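PDB 4FYE: SidF, inhibitor of growth family, member 3, which removes a phosphate from phosphoinositide lipids, probably the 3-phosphate of phosphatidylinositol 3,4,5-trisphosphate, as a membrane-associated phosphatase of Legionella pneumophila. Local coordinates for residues E173-R178 with A710-S715; E504-Y509 with N530-Y535; E574-I579 with D672-G677. The protein carries 1 engineered substitution. All blocks are in the same frame, centred on the assembly; numbering follows the deposited sequence.

The three contacts lie far apart in one large alpha-beta phosphatase chain. Contact 1 ties helix 167-180 to the end of helix 701-712, joining parts of the chain more than 500 residues apart, and both other contacts fall within that span of sequence. Contacts 2 and 3 follow one another along the chain and share the long helix 522-583: near its start it packs against helix 482-514, near its end against the loop 672-677. Their centres are about 51 Å apart, so the helix spans much of the distance between two remote parts of the fold. Between centres, contact 1 sits about 36 Å from contact 2 and about 44 Å from contact 3, across the chain's centre.

Contact 1 (E173-R178 with A710-S715); sequences EGHNIR and ANTGVS
Arg178 reaches from helix 167-180 across the C-terminal end of helix 701-712, and most of its length runs past the backbone carbonyls of 710-712. CB starts out 3.7 Å from Ala710 O; chi1 of -71° puts CG anti to the carbonyl carbon and keeps the chain beside that oxygen, and CD comes to 3.4 Å from it. A bend at chi3 (-69°) then turns the head along the helix end. There NE gives a weak hydrogen bond to Asn711 O, 3.3 Å long, with the acceptor near the guanidinium plane. CZ and the terminal nitrogens lie under Thr712 O, which sits 3.5 Å above the plane over its centre, so that no N-H points at it; Gly713 N lies over the rim of the same face. Gly174 O lies over the centre of the opposite face. NH2 is 3.5 Å above the His175 ring, over its centre, and His175 CE1 lies at the guanidinium's edge, near its plane; that CE1 is 3.3 Å from Asn711 O. The carbonyls collected at a helix C-terminus would favour the positive charge placed among them. Beyond Gly713, Val714 N makes a weak bond back to Thr712 OG1, which is bonded more strongly to His708 O. The arrangement is that of a helix C-terminus, ended by a glycine of positive phi, with an arginine from a second helix laid across its last carbonyls.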
ATOM      1  N   GLU A 173     -16.830 -16.033  -4.473  1.00 63.93           N
ATOM      2  CA  GLU A 173     -17.403 -15.318  -5.629  1.00 63.75           C
ATOM      3  C   GLU A 173     -17.565 -13.793  -5.423  1.00 60.91           C
ATOM      4  O   GLU A 173     -17.486 -13.019  -6.358  1.00 60.61           O
ATOM      5  CB  GLU A 173     -18.739 -15.921  -6.019  1.00 61.20           C
ATOM      6  CG  GLU A 173     -19.305 -15.361  -7.305  1.00 65.67           C
ATOM      7  CD  GLU A 173     -18.497 -15.770  -8.541  1.00 79.18           C
ATOM      8  OE1 GLU A 173     -17.441 -16.455  -8.415  1.00 81.59           O
ATOM      9  OE2 GLU A 173     -18.925 -15.407  -9.663  1.00 80.00           O
ATOM     10  N   GLY A 174     -17.845 -13.366  -4.200  1.00 59.58           N
ATOM     11  CA  GLY A 174     -18.026 -11.950  -3.969  1.00 60.09           C
ATOM     12  C   GLY A 174     -16.688 -11.281  -4.274  1.00 65.68           C
ATOM     13  O   GLY A 174     -16.646 -10.250  -4.964  1.00 57.48           O
ATOM     14  N   HIS A 175     -15.604 -11.883  -3.752  1.00 67.50           N
ATOM     15  CA  HIS A 175     -14.273 -11.388  -4.025  0.50 67.41           C
ATOM     16  C   HIS A 175     -13.996 -11.362  -5.507  1.00 69.36           C
ATOM     17  O   HIS A 175     -13.472 -10.355  -6.003  1.00 70.77           O
ATOM     18  CB  HIS A 175     -13.220 -12.142  -3.207  0.50 66.18           C
ATOM     19  CG  HIS A 175     -13.200 -11.752  -1.729  0.50 64.47           C
ATOM     20  ND1 HIS A 175     -12.708 -10.569  -1.296  0.50 62.15           N
ATOM     21  CD2 HIS A 175     -13.639 -12.433  -0.586  0.50 63.38           C
ATOM     22  CE1 HIS A 175     -12.819 -10.495   0.053  0.50 60.92           C
ATOM     23  NE2 HIS A 175     -13.387 -11.634   0.486  0.50 62.46           N
ATOM     24  N   ASN A 176     -14.398 -12.404  -6.245  1.00 66.23           N
ATOM     25  CA  ASN A 176     -14.072 -12.411  -7.670  1.00 69.11           C
ATOM     26  C   ASN A 176     -14.748 -11.338  -8.452  1.00 71.16           C
ATOM     27  O   ASN A 176     -14.191 -10.831  -9.430  1.00 82.01           O
ATOM     28  CB  ASN A 176     -14.359 -13.744  -8.361  1.00 79.07           C
ATOM     29  CG  ASN A 176     -13.488 -14.885  -7.855  1.00 91.03           C
ATOM     30  OD1 ASN A 176     -13.747 -16.045  -8.200  1.00 97.10           O
ATOM     31  ND2 ASN A 176     -12.474 -14.580  -7.012  1.00 87.76           N
ATOM     32  N   ILE A 177     -15.968 -10.993  -8.082  1.00 70.06           N
ATOM     33  CA  ILE A 177     -16.649 -10.038  -8.941  1.00 70.68           C
ATOM     34  C   ILE A 177     -16.259  -8.609  -8.559  1.00 65.11           C
ATOM     35  O   ILE A 177     -16.214  -7.726  -9.401  1.00 59.66           O
ATOM     36  CB  ILE A 177     -18.162 -10.304  -9.101  1.00 71.53           C
ATOM     37  CG1 ILE A 177     -19.014  -9.352  -8.256  1.00 74.16           C
ATOM     38  CG2 ILE A 177     -18.506 -11.779  -8.848  1.00 75.02           C
ATOM     39  CD1 ILE A 177     -20.500  -9.729  -8.269  1.00 81.96           C
ATOM     40  N   ARG A 178     -15.894  -8.410  -7.302  1.00 63.57           N
ATOM     41  CA  ARG A 178     -15.413  -7.108  -6.893  1.00 71.95           C
ATOM     42  C   ARG A 178     -14.069  -6.852  -7.604  1.00 81.47           C
ATOM     43  O   ARG A 178     -13.808  -5.726  -8.033  1.00 86.81           O
ATOM     44  CB  ARG A 178     -15.328  -6.968  -5.348  1.00 68.15           C
ATOM     45  CG  ARG A 178     -16.691  -6.895  -4.644  1.00 67.90           C
ATOM     46  CD  ARG A 178     -16.590  -6.626  -3.148  1.00 64.85           C
ATOM     47  NE  ARG A 178     -16.032  -7.765  -2.411  1.00 62.40           N
ATOM     48  CZ  ARG A 178     -16.765  -8.774  -1.943  1.00 64.36           C
ATOM     49  NH1 ARG A 178     -18.081  -8.792  -2.144  1.00 62.17           N
ATOM     50  NH2 ARG A 178     -16.188  -9.771  -1.293  1.00 62.56           N
ATOM     51  N   ALA A 710     -15.102  -1.681  -0.992  1.00 38.11           N
ATOM     52  CA  ALA A 710     -14.642  -2.217  -2.294  1.00 44.95           C
ATOM     53  C   ALA A 710     -13.926  -3.574  -2.193  1.00 44.75           C
ATOM     54  O   ALA A 710     -14.061  -4.416  -3.065  1.00 45.98           O
ATOM     55  CB  ALA A 710     -13.712  -1.216  -2.974  1.00 36.62           C
ATOM     56  N   ASN A 711     -13.185  -3.802  -1.130  1.00 41.54           N
ATOM     57  CA  ASN A 711     -12.563  -5.093  -1.004  1.00 44.61           C
ATOM     58  C   ASN A 711     -13.431  -6.145  -0.438  1.00 45.77           C
ATOM     59  O   ASN A 711     -13.226  -7.282  -0.790  1.00 49.50           O
ATOM     60  CB  ASN A 711     -11.317  -5.065  -0.120  1.00 51.56           C
ATOM     61  CG  ASN A 711     -10.085  -4.629  -0.859  1.00 54.13           C
ATOM     62  OD1 ASN A 711     -10.108  -4.415  -2.070  1.00 62.38           O
ATOM     63  ND2 ASN A 711      -9.006  -4.458  -0.126  1.00 59.79           N
ATOM     64  N   THR A 712     -14.340  -5.823   0.492  1.00 43.85           N
ATOM     65  CA  THR A 712     -15.058  -6.917   1.206  1.00 43.12           C
ATOM     66  C   THR A 712     -16.546  -6.813   1.097  1.00 41.47           C
ATOM     67  O   THR A 712     -17.225  -7.750   1.439  1.00 46.79           O
ATOM     68  CB  THR A 712     -14.693  -7.058   2.722  1.00 44.89           C
ATOM     69  OG1 THR A 712     -15.200  -5.911   3.436  1.00 40.81           O
ATOM     70  CG2 THR A 712     -13.102  -7.167   2.930  1.00 37.86           C
ATOM     71  N   GLY A 713     -17.083  -5.717   0.571  1.00 41.24           N
ATOM     72  CA  GLY A 713     -18.534  -5.571   0.660  1.00 43.34           C
ATOM     73  C   GLY A 713     -19.100  -4.792   1.862  1.00 44.89           C
ATOM     74  O   GLY A 713     -20.250  -4.358   1.803  1.00 48.63           O
ATOM     75  N   VAL A 714     -18.273  -4.493   2.875  1.00 41.59           N
ATOM     76  CA  VAL A 714     -18.704  -3.832   4.122  1.00 38.73           C
ATOM     77  C   VAL A 714     -17.593  -2.862   4.604  1.00 41.17           C
ATOM     78  O   VAL A 714     -16.420  -2.957   4.209  1.00 39.06           O
ATOM     79  CB  VAL A 714     -19.000  -5.020   5.037  1.00 45.08           C
ATOM     80  CG1 VAL A 714     -17.970  -5.301   6.131  1.00 43.83           C
ATOM     81  CG2 VAL A 714     -20.457  -5.241   5.294  1.00 37.03           C
ATOM     82  N   SER A 715     -17.898  -1.881   5.432  1.00 45.55           N
ATOM     83  CA  SER A 715     -16.771  -1.017   5.868  1.00 39.99           C
ATOM     84  C   SER A 715     -15.827  -1.717   6.858  1.00 39.78           C
ATOM     85  O   SER A 715     -16.069  -2.852   7.333  1.00 39.34           O
ATOM     86  CB  SER A 715     -17.233   0.311   6.430  1.00 37.53           C
ATOM     87  OG  SER A 715     -18.018   1.022   5.482  1.00 41.72           O
TER

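Contact 2 (E504-Y509 with N530-Y535); sequences EALFSY and NQVDGY
Ala505 and Val532 form the closest CA pair between the two segments, 6.3 Å apart, where helices 482-514 and 522-583 pack roughly antiparallel, their local axes 9.3 Å apart and their N-to-C directions differing by 149°. Ala505 CB points at the partner helix and is met by three side chains of 530-535. Val532 is the main one: with chi1 at 163° its CG1 stands anti to the backbone N and CG2 anti to the carbonyl carbon, so the two methyls are shared out between neighbours. CG2 faces Ala505, 4.3 Å from its CB, and also lies over the backbone where Ala505 passes into Leu506, whereas CG1 is turned to Leu506 CG at 4.4 Å. Leu506 itself has an unusual chi1 of -134°, which brings its branch alongside that methyl; it also touches Ala292 of helix 284-311. Gln531 keeps CG beside its backbone N and then runs extended, so that its amide OE1 ends 4.0 Å from Ala505 CB at one margin of the contact. One turn further on, Tyr535 offers its ring edge, CE2 lying 4.4 Å from Ala505 CB, and the Tyr535 side chain also touches Val498 and Ala501 of helix 482-514. The side-chain contacts are apolar apart from Gln531 OE1, and none is a polar bond. Two consecutive helices joined by a short connection and packed antiparallel form a helical hairpin, consistent with the coiled coil predicted here.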
ATOM      1  N   GLU A 504      15.250 -18.697 -12.734  1.00 71.93           N
ATOM      2  CA  GLU A 504      14.912 -19.409 -13.964  1.00 77.96           C
ATOM      3  C   GLU A 504      14.518 -20.838 -13.599  1.00 75.56           C
ATOM      4  O   GLU A 504      13.492 -21.362 -14.039  1.00 76.11           O
ATOM      5  CB  GLU A 504      16.061 -19.313 -14.985  1.00 78.51           C
ATOM      6  CG  GLU A 504      15.642 -18.812 -16.388  1.00 89.20           C
ATOM      7  CD  GLU A 504      14.498 -17.730 -16.452  1.00 93.32           C
ATOM      8  OE1 GLU A 504      13.387 -18.028 -16.985  1.00 95.52           O
ATOM      9  OE2 GLU A 504      14.686 -16.560 -16.015  1.00 85.34           O
ATOM     10  N   ALA A 505      15.292 -21.426 -12.706  1.00 74.00           N
ATOM     11  CA  ALA A 505      15.025 -22.755 -12.262  1.00 76.80           C
ATOM     12  C   ALA A 505      13.633 -22.870 -11.596  1.00 79.52           C
ATOM     13  O   ALA A 505      12.856 -23.765 -11.900  1.00 86.51           O
ATOM     14  CB  ALA A 505      16.128 -23.154 -11.321  1.00 78.69           C
ATOM     15  N   LEU A 506      13.315 -21.931 -10.715  1.00 78.00           N
ATOM     16  CA  LEU A 506      12.056 -21.916  -9.976  1.00 77.76           C
ATOM     17  C   LEU A 506      10.759 -21.699 -10.806  1.00 78.24           C
ATOM     18  O   LEU A 506       9.702 -22.288 -10.487  1.00 76.80           O
ATOM     19  CB  LEU A 506      12.163 -20.816  -8.939  1.00 77.54           C
ATOM     20  CG  LEU A 506      11.730 -21.088  -7.514  1.00 79.97           C
ATOM     21  CD1 LEU A 506      11.886 -19.813  -6.679  1.00 69.66           C
ATOM     22  CD2 LEU A 506      10.324 -21.685  -7.453  1.00 75.87           C
ATOM     23  N   PHE A 507      10.828 -20.823 -11.821  1.00 71.19           N
ATOM     24  CA  PHE A 507       9.742 -20.702 -12.803  1.00 71.80           C
ATOM     25  C   PHE A 507       9.523 -22.069 -13.468  1.00 77.19           C
ATOM     26  O   PHE A 507       8.386 -22.552 -13.537  1.00 78.92           O
ATOM     27  CB  PHE A 507      10.044 -19.656 -13.891  1.00 68.61           C
ATOM     28  CG  PHE A 507      10.082 -18.239 -13.417  1.00 64.39           C
ATOM     29  CD1 PHE A 507       9.010 -17.681 -12.720  1.00 64.70           C
ATOM     30  CD2 PHE A 507      11.188 -17.445 -13.697  1.00 67.00           C
ATOM     31  CE1 PHE A 507       9.042 -16.362 -12.289  1.00 62.19           C
ATOM     32  CE2 PHE A 507      11.240 -16.117 -13.287  1.00 65.48           C
ATOM     33  CZ  PHE A 507      10.151 -15.570 -12.585  1.00 63.95           C
ATOM     34  N   SER A 508      10.604 -22.708 -13.943  1.00 76.18           N
ATOM     35  CA  SER A 508      10.458 -24.063 -14.514  1.00 79.90           C
ATOM     36  C   SER A 508       9.784 -24.987 -13.507  1.00 83.39           C
ATOM     37  O   SER A 508       8.855 -25.741 -13.864  1.00 89.26           O
ATOM     38  CB  SER A 508      11.782 -24.657 -14.991  1.00 75.61           C
ATOM     39  OG  SER A 508      12.303 -23.917 -16.076  1.00 76.56           O
ATOM     40  N   TYR A 509      10.212 -24.932 -12.244  1.00 77.40           N
ATOM     41  CA  TYR A 509       9.608 -25.844 -11.323  1.00 77.76           C
ATOM     42  C   TYR A 509       8.094 -25.635 -11.259  1.00 77.74           C
ATOM     43  O   TYR A 509       7.350 -26.602 -11.211  1.00 81.19           O
ATOM     44  CB  TYR A 509      10.242 -25.773  -9.945  1.00 78.23           C
ATOM     45  CG  TYR A 509       9.429 -26.516  -8.903  1.00 76.80           C
ATOM     46  CD1 TYR A 509       8.332 -25.915  -8.292  1.00 73.97           C
ATOM     47  CD2 TYR A 509       9.738 -27.816  -8.540  1.00 80.97           C
ATOM     48  CE1 TYR A 509       7.570 -26.582  -7.358  1.00 74.11           C
ATOM     49  CE2 TYR A 509       8.974 -28.486  -7.586  1.00 83.76           C
ATOM     50  CZ  TYR A 509       7.895 -27.856  -6.998  1.00 77.05           C
ATOM     51  OH  TYR A 509       7.123 -28.499  -6.058  1.00 79.77           O
ATOM     52  N   ASN A 530      15.535 -30.330  -6.718  1.00 99.49           N
ATOM     53  CA  ASN A 530      16.894 -30.371  -6.167  1.00104.29           C
ATOM     54  C   ASN A 530      17.802 -29.191  -6.521  1.00105.69           C
ATOM     55  O   ASN A 530      18.411 -28.581  -5.627  1.00107.55           O
ATOM     56  CB  ASN A 530      17.584 -31.701  -6.448  1.00105.60           C
ATOM     57  CG  ASN A 530      17.507 -32.643  -5.268  1.00105.41           C
ATOM     58  OD1 ASN A 530      16.777 -32.391  -4.307  1.00100.00           O
ATOM     59  ND2 ASN A 530      18.270 -33.730  -5.326  1.00108.95           N
ATOM     60  N   GLN A 531      17.861 -28.866  -7.815  1.00106.97           N
ATOM     61  CA  GLN A 531      18.535 -27.655  -8.323  1.00103.87           C
ATOM     62  C   GLN A 531      18.184 -26.408  -7.537  1.00 96.84           C
ATOM     63  O   GLN A 531      19.052 -25.580  -7.259  1.00 95.13           O
ATOM     64  CB  GLN A 531      18.089 -27.358  -9.737  1.00104.80           C
ATOM     65  CG  GLN A 531      18.638 -28.251 -10.817  1.00112.18           C
ATOM     66  CD  GLN A 531      18.084 -27.843 -12.163  1.00110.51           C
ATOM     67  OE1 GLN A 531      17.760 -26.660 -12.389  1.00 91.43           O
ATOM     68  NE2 GLN A 531      17.967 -28.818 -13.071  1.00114.87           N
ATOM     69  N   VAL A 532      16.900 -26.272  -7.216  1.00 90.80           N
ATOM     70  CA  VAL A 532      16.374 -25.070  -6.592  1.00 86.95           C
ATOM     71  C   VAL A 532      17.033 -24.988  -5.226  1.00 87.25           C
ATOM     72  O   VAL A 532      17.665 -23.989  -4.860  1.00 80.32           O
ATOM     73  CB  VAL A 532      14.834 -25.148  -6.547  1.00 86.49           C
ATOM     74  CG1 VAL A 532      14.236 -24.154  -5.551  1.00 92.13           C
ATOM     75  CG2 VAL A 532      14.248 -24.922  -7.940  1.00 81.25           C
ATOM     76  N   ASP A 533      16.967 -26.125  -4.542  1.00 96.60           N
ATOM     77  CA  ASP A 533      17.473 -26.296  -3.196  1.00 95.20           C
ATOM     78  C   ASP A 533      18.962 -26.014  -3.109  1.00 98.03           C
ATOM     79  O   ASP A 533      19.399 -25.255  -2.235  1.00 95.75           O
ATOM     80  CB  ASP A 533      17.111 -27.690  -2.689  1.00 96.79           C
ATOM     81  CG  ASP A 533      15.605 -27.861  -2.481  1.00 97.75           C
ATOM     82  OD1 ASP A 533      14.886 -26.846  -2.245  1.00102.20           O
ATOM     83  OD2 ASP A 533      15.121 -29.008  -2.545  1.00 94.98           O
ATOM     84  N   GLY A 534      19.730 -26.594  -4.028  1.00 98.26           N
ATOM     85  CA  GLY A 534      21.172 -26.374  -4.036  1.00103.81           C
ATOM     86  C   GLY A 534      21.486 -24.885  -4.089  1.00106.00           C
ATOM     87  O   GLY A 534      22.276 -24.365  -3.282  1.00107.08           O
ATOM     88  N   TYR A 535      20.849 -24.203  -5.044  1.00101.05           N
ATOM     89  CA  TYR A 535      21.039 -22.769  -5.244  1.00102.42           C
ATOM     90  C   TYR A 535      20.560 -22.043  -4.005  1.00 96.81           C
ATOM     91  O   TYR A 535      21.192 -21.090  -3.553  1.00 95.26           O
ATOM     92  CB  TYR A 535      20.297 -22.263  -6.504  1.00 99.69           C
ATOM     93  CG  TYR A 535      20.778 -22.840  -7.843  1.00 99.25           C
ATOM     94  CD1 TYR A 535      22.145 -22.966  -8.131  1.00102.51           C
ATOM     95  CD2 TYR A 535      19.859 -23.237  -8.827  1.00 98.84           C
ATOM     96  CE1 TYR A 535      22.581 -23.482  -9.349  1.00104.85           C
ATOM     97  CE2 TYR A 535      20.284 -23.754 -10.050  1.00104.75           C
ATOM     98  CZ  TYR A 535      21.644 -23.869 -10.308  1.00105.91           C
ATOM     99  OH  TYR A 535      22.077 -24.365 -11.517  1.00110.30           O
TER

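Contact 3 (E574-I579 with D672-G677); sequences ELKEQI and DGLYTG
Lys576 and Leu674 account for most of the surface buried between helix 522-583 and the loop 672-677, with Ile579 next. The lysine leaves the helix with CG anti to its backbone N (chi1 -168°) and stays stretched as far as CE, which carries it over the loop; a turn at chi4 (76°) then sets the ammonium group among loop residues. Leu674 runs the other way past it. The leucine's CG stands beside its own backbone N, and its CD1 reaches the lower part of the lysine chain, 3.9 Å from Lys576 CG, while its CB lies near the lysine tip. CD1 also meets Ile579 one turn along the helix, 3.8 Å from CG2, where the two side chains cross at about a right angle. One leucine methyl thus touches both helix side chains, and Tyr600 of helix 590-614 packs on both Lys576 and Leu674. At the tip, Lys576 NZ forms a long salt bridge with Asp672 OD2, 3.8 Å apart, the two side chains crossing at about a right angle; Lys576 CE is just as close to OD2. Asp672 is anchored more firmly through OD1, which hydrogen-bonds to Ser580 just beyond the helix segment, so the carboxylate is fixed with its second oxygen toward the lysine. Thr676 CG2 borders the ammonium, 4.0 Å from NZ, and its OG1 is occupied by Glu678 N. What results is helix-to-loop packing: an irregular connection between helices 652-668 and 678-681, pinned to the C-terminal part of a long helix by apolar contacts, with a charged pair at the margin.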
ATOM      1  N   GLU A 574      19.868  24.144  13.374  1.00 90.59           N
ATOM      2  CA  GLU A 574      20.550  25.301  12.749  1.00 95.67           C
ATOM      3  C   GLU A 574      20.323  25.295  11.220  1.00 94.56           C
ATOM      4  O   GLU A 574      20.111  26.362  10.611  1.00 91.69           O
ATOM      5  CB  GLU A 574      22.066  25.360  13.082  1.00102.25           C
ATOM      6  CG  GLU A 574      22.453  25.584  14.554  1.00105.42           C
ATOM      7  CD  GLU A 574      23.958  25.458  14.803  1.00113.40           C
ATOM      8  OE1 GLU A 574      24.636  24.779  14.004  1.00118.27           O
ATOM      9  OE2 GLU A 574      24.490  26.032  15.787  1.00114.22           O
ATOM     10  N   LEU A 575      20.337  24.103  10.603  1.00 91.12           N
ATOM     11  CA  LEU A 575      20.012  24.021   9.180  1.00 89.54           C
ATOM     12  C   LEU A 575      18.629  24.600   8.933  1.00 87.69           C
ATOM     13  O   LEU A 575      18.452  25.408   8.022  1.00 87.16           O
ATOM     14  CB  LEU A 575      20.098  22.604   8.618  1.00 83.33           C
ATOM     15  CG  LEU A 575      20.533  22.465   7.140  1.00 83.63           C
ATOM     16  CD1 LEU A 575      19.901  21.224   6.527  1.00 77.41           C
ATOM     17  CD2 LEU A 575      20.204  23.664   6.274  1.00 80.30           C
ATOM     18  N   LYS A 576      17.670  24.218   9.770  1.00 87.70           N
ATOM     19  CA  LYS A 576      16.305  24.720   9.643  1.00 88.19           C
ATOM     20  C   LYS A 576      16.322  26.242   9.795  1.00 90.52           C
ATOM     21  O   LYS A 576      15.785  26.966   8.959  1.00 90.12           O
ATOM     22  CB  LYS A 576      15.374  24.062  10.689  1.00 87.43           C
ATOM     23  CG  LYS A 576      13.873  24.290  10.491  1.00 83.11           C
ATOM     24  CD  LYS A 576      13.082  24.198  11.801  1.00 85.29           C
ATOM     25  CE  LYS A 576      11.575  24.344  11.558  1.00 81.43           C
ATOM     26  NZ  LYS A 576      10.953  23.116  10.979  1.00 70.80           N
ATOM     27  N   GLU A 577      16.956  26.708  10.866  1.00 94.25           N
ATOM     28  CA  GLU A 577      17.130  28.135  11.127  1.00101.52           C
ATOM     29  C   GLU A 577      17.535  28.975   9.899  1.00103.68           C
ATOM     30  O   GLU A 577      17.004  30.075   9.701  1.00102.82           O
ATOM     31  CB  GLU A 577      18.093  28.351  12.307  1.00104.45           C
ATOM     32  CG  GLU A 577      17.403  28.823  13.587  1.00109.18           C
ATOM     33  CD  GLU A 577      17.782  28.021  14.831  1.00110.11           C
ATOM     34  OE1 GLU A 577      16.919  27.275  15.334  1.00110.10           O
ATOM     35  OE2 GLU A 577      18.926  28.119  15.314  1.00110.37           O
ATOM     36  N   GLN A 578      18.450  28.467   9.069  1.00102.04           N
ATOM     37  CA  GLN A 578      18.892  29.256   7.917  1.00105.58           C
ATOM     38  C   GLN A 578      18.036  29.049   6.667  1.00103.65           C
ATOM     39  O   GLN A 578      17.909  29.936   5.824  1.00110.55           O
ATOM     40  CB  GLN A 578      20.399  29.077   7.632  1.00108.10           C
ATOM     41  CG  GLN A 578      20.820  27.982   6.653  1.00107.10           C
ATOM     42  CD  GLN A 578      22.295  28.096   6.225  1.00112.23           C
ATOM     43  OE1 GLN A 578      22.916  27.114   5.808  1.00112.82           O
ATOM     44  NE2 GLN A 578      22.862  29.298   6.340  1.00114.21           N
ATOM     45  N   ILE A 579      17.412  27.888   6.594  1.00 98.44           N
ATOM     46  CA  ILE A 579      16.714  27.410   5.409  1.00 88.93           C
ATOM     47  C   ILE A 579      15.310  27.998   5.347  1.00 85.31           C
ATOM     48  O   ILE A 579      14.846  28.489   4.321  1.00 81.11           O
ATOM     49  CB  ILE A 579      16.810  25.843   5.437  1.00 89.03           C
ATOM     50  CG1 ILE A 579      18.007  25.393   4.582  1.00 89.00           C
ATOM     51  CG2 ILE A 579      15.530  25.069   5.138  1.00 73.32           C
ATOM     52  CD1 ILE A 579      18.329  26.315   3.430  1.00 88.23           C
ATOM     53  N   ASP A 672       6.838  26.164   5.645  1.00 79.67           N
ATOM     54  CA  ASP A 672       8.169  25.733   5.242  1.00 75.39           C
ATOM     55  C   ASP A 672       8.199  24.665   4.173  1.00 69.41           C
ATOM     56  O   ASP A 672       9.147  24.597   3.411  1.00 65.06           O
ATOM     57  CB  ASP A 672       8.808  25.077   6.463  1.00 80.52           C
ATOM     58  CG  ASP A 672       9.703  25.985   7.174  1.00 84.04           C
ATOM     59  OD1 ASP A 672      10.103  26.927   6.487  1.00101.32           O
ATOM     60  OD2 ASP A 672      10.014  25.793   8.380  1.00 84.78           O
ATOM     61  N   GLY A 673       7.186  23.790   4.164  1.00 65.64           N
ATOM     62  CA  GLY A 673       7.329  22.472   3.557  1.00 58.36           C
ATOM     63  C   GLY A 673       8.240  21.554   4.388  1.00 59.16           C
ATOM     64  O   GLY A 673       8.650  20.504   3.922  1.00 64.43           O
ATOM     65  N   LEU A 674       8.569  21.933   5.615  1.00 57.74           N
ATOM     66  CA  LEU A 674       9.574  21.192   6.382  1.00 58.54           C
ATOM     67  C   LEU A 674       9.042  20.279   7.498  1.00 59.55           C
ATOM     68  O   LEU A 674       8.127  20.631   8.269  1.00 62.94           O
ATOM     69  CB  LEU A 674      10.583  22.169   6.982  1.00 59.81           C
ATOM     70  CG  LEU A 674      11.455  23.010   6.029  1.00 63.57           C
ATOM     71  CD1 LEU A 674      12.416  23.803   6.919  1.00 65.17           C
ATOM     72  CD2 LEU A 674      12.220  22.192   4.993  1.00 58.20           C
ATOM     73  N   TYR A 675       9.649  19.112   7.625  1.00 58.61           N
ATOM     74  CA  TYR A 675       9.106  18.114   8.534  1.00 59.51           C
ATOM     75  C   TYR A 675       9.403  18.390  10.020  1.00 61.11           C
ATOM     76  O   TYR A 675      10.560  18.389  10.401  1.00 66.89           O
ATOM     77  CB  TYR A 675       9.600  16.736   8.109  1.00 55.44           C
ATOM     78  CG  TYR A 675       9.327  15.662   9.112  1.00 53.93           C
ATOM     79  CD1 TYR A 675       8.057  15.049   9.171  1.00 50.39           C
ATOM     80  CD2 TYR A 675      10.325  15.239   9.996  1.00 55.63           C
ATOM     81  CE1 TYR A 675       7.801  14.068  10.080  1.00 47.92           C
ATOM     82  CE2 TYR A 675      10.060  14.246  10.937  1.00 55.27           C
ATOM     83  CZ  TYR A 675       8.800  13.670  10.955  1.00 51.91           C
ATOM     84  OH  TYR A 675       8.504  12.694  11.859  1.00 51.64           O
ATOM     85  N   THR A 676       8.357  18.580  10.840  1.00 63.10           N
ATOM     86  CA  THR A 676       8.467  18.807  12.316  1.00 59.00           C
ATOM     87  C   THR A 676       8.238  17.563  13.193  1.00 60.24           C
ATOM     88  O   THR A 676       8.576  17.556  14.381  1.00 67.46           O
ATOM     89  CB  THR A 676       7.436  19.842  12.818  1.00 58.36           C
ATOM     90  OG1 THR A 676       6.068  19.355  12.654  1.00 52.47           O
ATOM     91  CG2 THR A 676       7.627  21.149  12.096  1.00 55.85           C
ATOM     92  N   GLY A 677       7.660  16.510  12.633  1.00 56.39           N
ATOM     93  CA  GLY A 677       7.248  15.375  13.472  1.00 55.15           C
ATOM     94  C   GLY A 677       5.921  15.565  14.220  1.00 54.79           C
ATOM     95  O   GLY A 677       5.393  14.628  14.833  1.00 53.59           O
TER